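Matching sites in branched-chain amino acid transport system substrate-binding protein from Rhodopseudomonas palustris, a protein that probably captures small organic solutes in the periplasm and delivers them to a transporter of the branched-chain amino acid type (PDB 4JB2 (chain A, 2.10 Å), residues I5-T10 and V69-S74), and in its relative extracellular ligand-binding receptor from Rhodopseudomonas palustris (PDB 3SG0 (chain B, 1.20 Å), residues I28-T33 and V92-S97). Both blocks share one frame: the second was fitted to the first on N, CA, C and O of the twelve residues, RMSD 0.32 Å. Numbering follows each deposited sequence.

Structure 1 (4JB2); sequences ITIGIT and VIMGSS.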
loop_
_atom_site.group_PDB
_atom_site.type_symbol
_atom_site.label_atom_id
_atom_site.label_comp_id
_atom_site.label_asym_id
_atom_site.label_seq_id
_atom_site.Cartn_x
_atom_site.Cartn_y
_atom_site.Cartn_z
ATOM N N ILE A 5 -4.437 -13.993 -21.678
ATOM C CA ILE A 5 -4.014 -12.660 -21.302
ATOM C C ILE A 5 -2.922 -12.909 -20.249
ATOM O O ILE A 5 -3.110 -13.712 -19.278
ATOM C CB ILE A 5 -5.188 -11.893 -20.726
ATOM C CG1 ILE A 5 -6.143 -11.471 -21.857
ATOM C CG2 ILE A 5 -4.717 -10.673 -19.931
ATOM C CD1 ILE A 5 -7.661 -11.349 -21.415
ATOM N N THR A 6 -1.754 -12.297 -20.468
ATOM C CA THR A 6 -0.584 -12.559 -19.595
ATOM C C THR A 6 -0.357 -11.422 -18.603
ATOM O O THR A 6 -0.376 -10.282 -18.978
ATOM C CB THR A 6 0.663 -12.834 -20.428
ATOM O OG1 THR A 6 0.351 -13.910 -21.297
ATOM C CG2 THR A 6 1.874 -13.229 -19.559
ATOM N N ILE A 7 -0.175 -11.755 -17.329
ATOM C CA ILE A 7 -0.015 -10.765 -16.279
ATOM C C ILE A 7 1.201 -11.192 -15.499
ATOM O O ILE A 7 1.299 -12.354 -15.089
ATOM C CB ILE A 7 -1.298 -10.654 -15.369
ATOM C CG1 ILE A 7 -2.512 -10.336 -16.239
ATOM C CG2 ILE A 7 -1.160 -9.503 -14.351
ATOM C CD1 ILE A 7 -3.779 -10.708 -15.589
ATOM N N GLY A 8 2.170 -10.276 -15.364
ATOM C CA GLY A 8 3.401 -10.604 -14.650
ATOM C C GLY A 8 3.413 -9.820 -13.368
ATOM O O GLY A 8 3.176 -8.598 -13.390
ATOM N N ILE A 9 3.628 -10.517 -12.249
ATOM C CA ILE A 9 3.558 -9.885 -10.935
ATOM C C ILE A 9 4.903 -10.118 -10.274
ATOM O O ILE A 9 5.368 -11.258 -10.152
ATOM C CB ILE A 9 2.403 -10.517 -10.006
ATOM C CG1 ILE A 9 1.047 -10.451 -10.693
ATOM C CG2 ILE A 9 2.355 -9.819 -8.605
ATOM C CD1 ILE A 9 -0.122 -11.050 -9.904
ATOM N N THR A 10 5.508 -9.037 -9.805
ATOM C CA THR A 10 6.690 -9.196 -9.047
ATOM C C THR A 10 6.381 -8.635 -7.658
ATOM O O THR A 10 5.969 -7.459 -7.536
ATOM C CB THR A 10 7.962 -8.618 -9.750
ATOM O OG1 THR A 10 9.104 -8.732 -8.884
ATOM C CG2 THR A 10 7.824 -7.160 -10.119
ATOM N N VAL A 69 0.035 -6.735 -18.863
ATOM C CA VAL A 69 -0.052 -5.917 -17.668
ATOM C C VAL A 69 0.993 -6.459 -16.720
ATOM O O VAL A 69 1.212 -7.686 -16.645
ATOM C CB VAL A 69 -1.449 -6.007 -16.982
ATOM C CG1 VAL A 69 -1.561 -5.001 -15.739
ATOM C CG2 VAL A 69 -2.562 -5.665 -17.949
ATOM N N ILE A 70 1.711 -5.570 -16.041
ATOM C CA ILE A 70 2.543 -6.037 -14.956
ATOM C C ILE A 70 2.089 -5.362 -13.662
ATOM O O ILE A 70 1.483 -4.283 -13.681
ATOM C CB ILE A 70 4.107 -5.837 -15.184
ATOM C CG1 ILE A 70 4.484 -4.339 -15.278
ATOM C CG2 ILE A 70 4.558 -6.573 -16.412
ATOM C CD1 ILE A 70 6.000 -4.106 -15.746
ATOM N N MET A 71 2.429 -5.986 -12.535
ATOM C CA MET A 71 2.116 -5.423 -11.224
ATOM C C MET A 71 3.255 -5.707 -10.302
ATOM O O MET A 71 4.001 -6.705 -10.470
ATOM C CB MET A 71 0.870 -6.050 -10.576
ATOM C CG MET A 71 -0.269 -6.322 -11.499
ATOM S SD MET A 71 -1.649 -7.153 -10.618
ATOM C CE MET A 71 -2.868 -7.199 -11.930
ATOM N N GLY A 72 3.326 -4.836 -9.305
ATOM C CA GLY A 72 4.320 -4.908 -8.228
ATOM C C GLY A 72 4.780 -3.501 -7.835
ATOM O O GLY A 72 4.246 -2.494 -8.334
ATOM N N SER A 73 5.718 -3.426 -6.897
ATOM C CA SER A 73 6.128 -4.565 -6.120
ATOM C C SER A 73 5.424 -4.468 -4.736
ATOM O O SER A 73 4.362 -3.845 -4.606
ATOM C CB SER A 73 7.652 -4.579 -5.998
ATOM O OG SER A 73 8.165 -5.755 -5.328
ATOM N N SER A 74 6.025 -5.035 -3.699
ATOM C CA SER A 74 5.455 -4.968 -2.360
ATOM C C SER A 74 5.852 -3.727 -1.526
ATOM O O SER A 74 5.150 -3.377 -0.577
ATOM C CB SER A 74 5.827 -6.250 -1.645
ATOM O OG SER A 74 5.114 -7.298 -2.309
#

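Structure 2 (3SG0); sequences IKIGIT and VLIGSS.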
loop_
_atom_site.group_PDB
_atom_site.type_symbol
_atom_site.label_atom_id
_atom_site.label_comp_id
_atom_site.label_asym_id
_atom_site.label_seq_id
_atom_site.Cartn_x
_atom_site.Cartn_y
_atom_site.Cartn_z
ATOM N N ILE B 28 -4.324 -13.769 -22.333
ATOM C CA ILE B 28 -3.959 -12.614 -21.520
ATOM C C ILE B 28 -2.874 -13.039 -20.536
ATOM O O ILE B 28 -2.970 -14.101 -19.917
ATOM C CB ILE B 28 -5.177 -12.057 -20.778
ATOM C CG1 ILE B 28 -6.208 -11.543 -21.787
ATOM C CG2 ILE B 28 -4.757 -10.951 -19.832
ATOM C CD1 ILE B 28 -7.544 -11.172 -21.178
ATOM N N LYS B 29 -1.838 -12.218 -20.399
ATOM C CA LYS B 29 -0.713 -12.550 -19.524
ATOM C C LYS B 29 -0.469 -11.436 -18.535
ATOM O O LYS B 29 -0.399 -10.263 -18.911
ATOM C CB LYS B 29 0.545 -12.794 -20.347
ATOM C CG LYS B 29 0.455 -13.980 -21.285
ATOM C CD LYS B 29 1.748 -14.134 -22.057
ATOM C CE LYS B 29 1.752 -15.400 -22.890
ATOM N NZ LYS B 29 3.106 -15.658 -23.460
ATOM N N ILE B 30 -0.366 -11.799 -17.262
ATOM C CA ILE B 30 -0.187 -10.834 -16.188
ATOM C C ILE B 30 1.109 -11.184 -15.472
ATOM O O ILE B 30 1.274 -12.324 -15.012
ATOM C CB ILE B 30 -1.339 -10.920 -15.171
ATOM C CG1 ILE B 30 -2.706 -10.770 -15.847
ATOM C CG2 ILE B 30 -1.143 -9.911 -14.050
ATOM C CD1 ILE B 30 -2.982 -9.417 -16.425
ATOM N N GLY B 31 2.038 -10.240 -15.393
ATOM C CA GLY B 31 3.283 -10.454 -14.673
ATOM C C GLY B 31 3.222 -9.824 -13.304
ATOM O O GLY B 31 2.690 -8.723 -13.160
ATOM N N ILE B 32 3.771 -10.499 -12.299
ATOM C CA ILE B 32 3.754 -9.992 -10.935
ATOM C C ILE B 32 5.140 -10.148 -10.324
ATOM O O ILE B 32 5.742 -11.221 -10.415
ATOM C CB ILE B 32 2.740 -10.766 -10.058
ATOM C CG1 ILE B 32 1.385 -10.899 -10.761
ATOM C CG2 ILE B 32 2.576 -10.080 -8.713
ATOM C CD1 ILE B 32 0.437 -11.882 -10.072
ATOM N N THR B 33 5.658 -9.081 -9.730
ATOM C CA THR B 33 6.855 -9.165 -8.904
ATOM C C THR B 33 6.479 -8.704 -7.510
ATOM O O THR B 33 5.821 -7.671 -7.336
ATOM C CB THR B 33 8.039 -8.370 -9.511
ATOM O OG1 THR B 33 9.226 -8.587 -8.731
ATOM C CG2 THR B 33 7.750 -6.878 -9.627
ATOM N N VAL B 92 -0.056 -6.731 -18.557
ATOM C CA VAL B 92 -0.060 -5.888 -17.372
ATOM C C VAL B 92 1.041 -6.377 -16.444
ATOM O O VAL B 92 1.246 -7.588 -16.318
ATOM C CB VAL B 92 -1.406 -5.980 -16.615
ATOM C CG1 VAL B 92 -1.391 -5.113 -15.363
ATOM C CG2 VAL B 92 -2.567 -5.588 -17.524
ATOM N N LEU B 93 1.738 -5.447 -15.796
ATOM C CA LEU B 93 2.717 -5.767 -14.761
ATOM C C LEU B 93 2.150 -5.322 -13.435
ATOM O O LEU B 93 1.523 -4.272 -13.359
ATOM C CB LEU B 93 4.014 -5.016 -15.031
ATOM C CG LEU B 93 5.201 -5.265 -14.105
ATOM C CD1 LEU B 93 5.567 -6.751 -14.010
ATOM C CD2 LEU B 93 6.402 -4.445 -14.557
ATOM N N ILE B 94 2.361 -6.121 -12.396
ATOM C CA ILE B 94 1.908 -5.799 -11.053
ATOM C C ILE B 94 3.093 -5.904 -10.101
ATOM O O ILE B 94 3.840 -6.889 -10.144
ATOM C CB ILE B 94 0.773 -6.747 -10.611
ATOM C CG1 ILE B 94 -0.390 -6.685 -11.619
ATOM C CG2 ILE B 94 0.337 -6.426 -9.194
ATOM C CD1 ILE B 94 -1.590 -7.538 -11.244
ATOM N N GLY B 95 3.291 -4.891 -9.267
ATOM C CA GLY B 95 4.326 -4.930 -8.245
ATOM C C GLY B 95 5.016 -3.593 -8.049
ATOM O O GLY B 95 4.632 -2.581 -8.651
ATOM N N SER B 96 6.007 -3.537 -7.163
ATOM C CA SER B 96 6.299 -4.583 -6.202
ATOM C C SER B 96 5.478 -4.318 -4.934
ATOM O O SER B 96 4.453 -3.624 -4.969
ATOM C CB SER B 96 7.805 -4.591 -5.926
ATOM O OG SER B 96 8.174 -5.588 -4.982
ATOM N N SER B 97 5.938 -4.881 -3.820
ATOM C CA SER B 97 5.263 -4.776 -2.533
ATOM C C SER B 97 5.662 -3.543 -1.743
ATOM O O SER B 97 4.919 -3.108 -0.860
ATOM C CB SER B 97 5.622 -5.983 -1.673
ATOM O OG SER B 97 5.424 -7.213 -2.348
#

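Structure 1 (4JB2)
Met71 reaches from strand 69-72 to Ile7 and Ile9 of strand 5-11, its parallel neighbour inside the mixed sheet of one lobe of a periplasmic binding protein. CG of Met71 stands anti to the carbonyl carbon (chi1 -40°) and the chain runs on extended, bringing CE slantwise to CG2 of Ile7 at 3.8 Å. CB of Met71 lies 4.4 Å from CG1 of Ile9. Leu291 and Phe288 of helix 279-299 pack over this face. On the opposite face Ile70 sets CB 3.4 Å from Gly8 O, while CG1, held between backbone N and carbonyl carbon (chi1 64°), leads the end of the chain away towards Val82 and Ala86 of helix 76-89. Backbone bonds join the strands: Gly8 N to Val69 O, Met71 N to Gly8 O (2.8 Å) and Thr10 N to Met71 O. Beyond Gly72, a cis peptide turns the chain so that Ser73 CA meets Thr10 O at 3.2 Å; the hydroxyls of Thr10 and Ser73 share OD2 of Asp47.

Structure 2 (3SG0)
Ile94 faces Ile30 and Ile32 with a branched side chain. Its CG1 stands anti to the carbonyl carbon (chi1 -57°) and carries CD1 slantwise to CG2 of Ile30, 3.7 Å away. CB of Ile94 lies 4.2 Å from CG1 of Ile32. Leu311 and Met315 of helix 306-328 pack over this face. On the opposite face Leu93 extends CG anti to its backbone N (chi1 -177°), and the next torsion (chi2 55°) swings CD1 back to the strand, 3.6 Å from Gly31 O; the side chain also packs on Leu116 of strand 116-118. Backbone bonds join the strands: Gly31 N to Val92 O, Ile94 N to Gly31 O (2.7 Å) and Thr33 N to Ile94 O. Beyond Gly95, a cis peptide turns the chain so that Ser96 CA meets Thr33 O at 3.3 Å; the hydroxyls of Thr33 and Ser96 share OD2 of Asp70. The turn delivers Ser97 to the pocket that holds benzoyl-formic acid.

Structure 1 against structure 2
Three positions carry different residues. At the first, Thr6(A) stands opposite Lys29(B) in the sequence, but the side chain is not defined well enough in one of the models to be compared. At the second, Ile70(A) is exchanged for Leu93(B), with the CB atoms 0.8 Å apart after superposition. CG1 and CG2 of Ile70(A) have no counterpart in Leu93(B), nor have CG and CD1 of Leu93(B) in Ile70(A); CD1 of Ile70(A) and CD2 of Leu93(B) end 1.3 Å apart. Both residues still touch the glycine carbonyl: CB of Ile70(A) is 3.4 Å from O of Gly8(A), and CB of Leu93(B) 4.4 Å from O of Gly31(B). The branch point thus moves outward from CB to CG; both side chains are buried.

The strand hydrogen bonds recur in both, including Thr10(A) N to Met71(A) O and Thr33(B) N to Ile94(B) O. Thr10(A), Val69(A) and Ser73(A) keep their places with Thr33(B), Val92(B) and Ser96(B).

At the third, Met71(A) against Ile94(B), the CB atoms coincide, CG falls 0.4 Å apart from CG1, and SD 0.7 Å apart from CD1. The touches on Ile7(A) and Ile30(B) remain. Met71(A) adds CE at the far end, whereas Ile94(B) adds CG2 beside the backbone: length is traded for breadth.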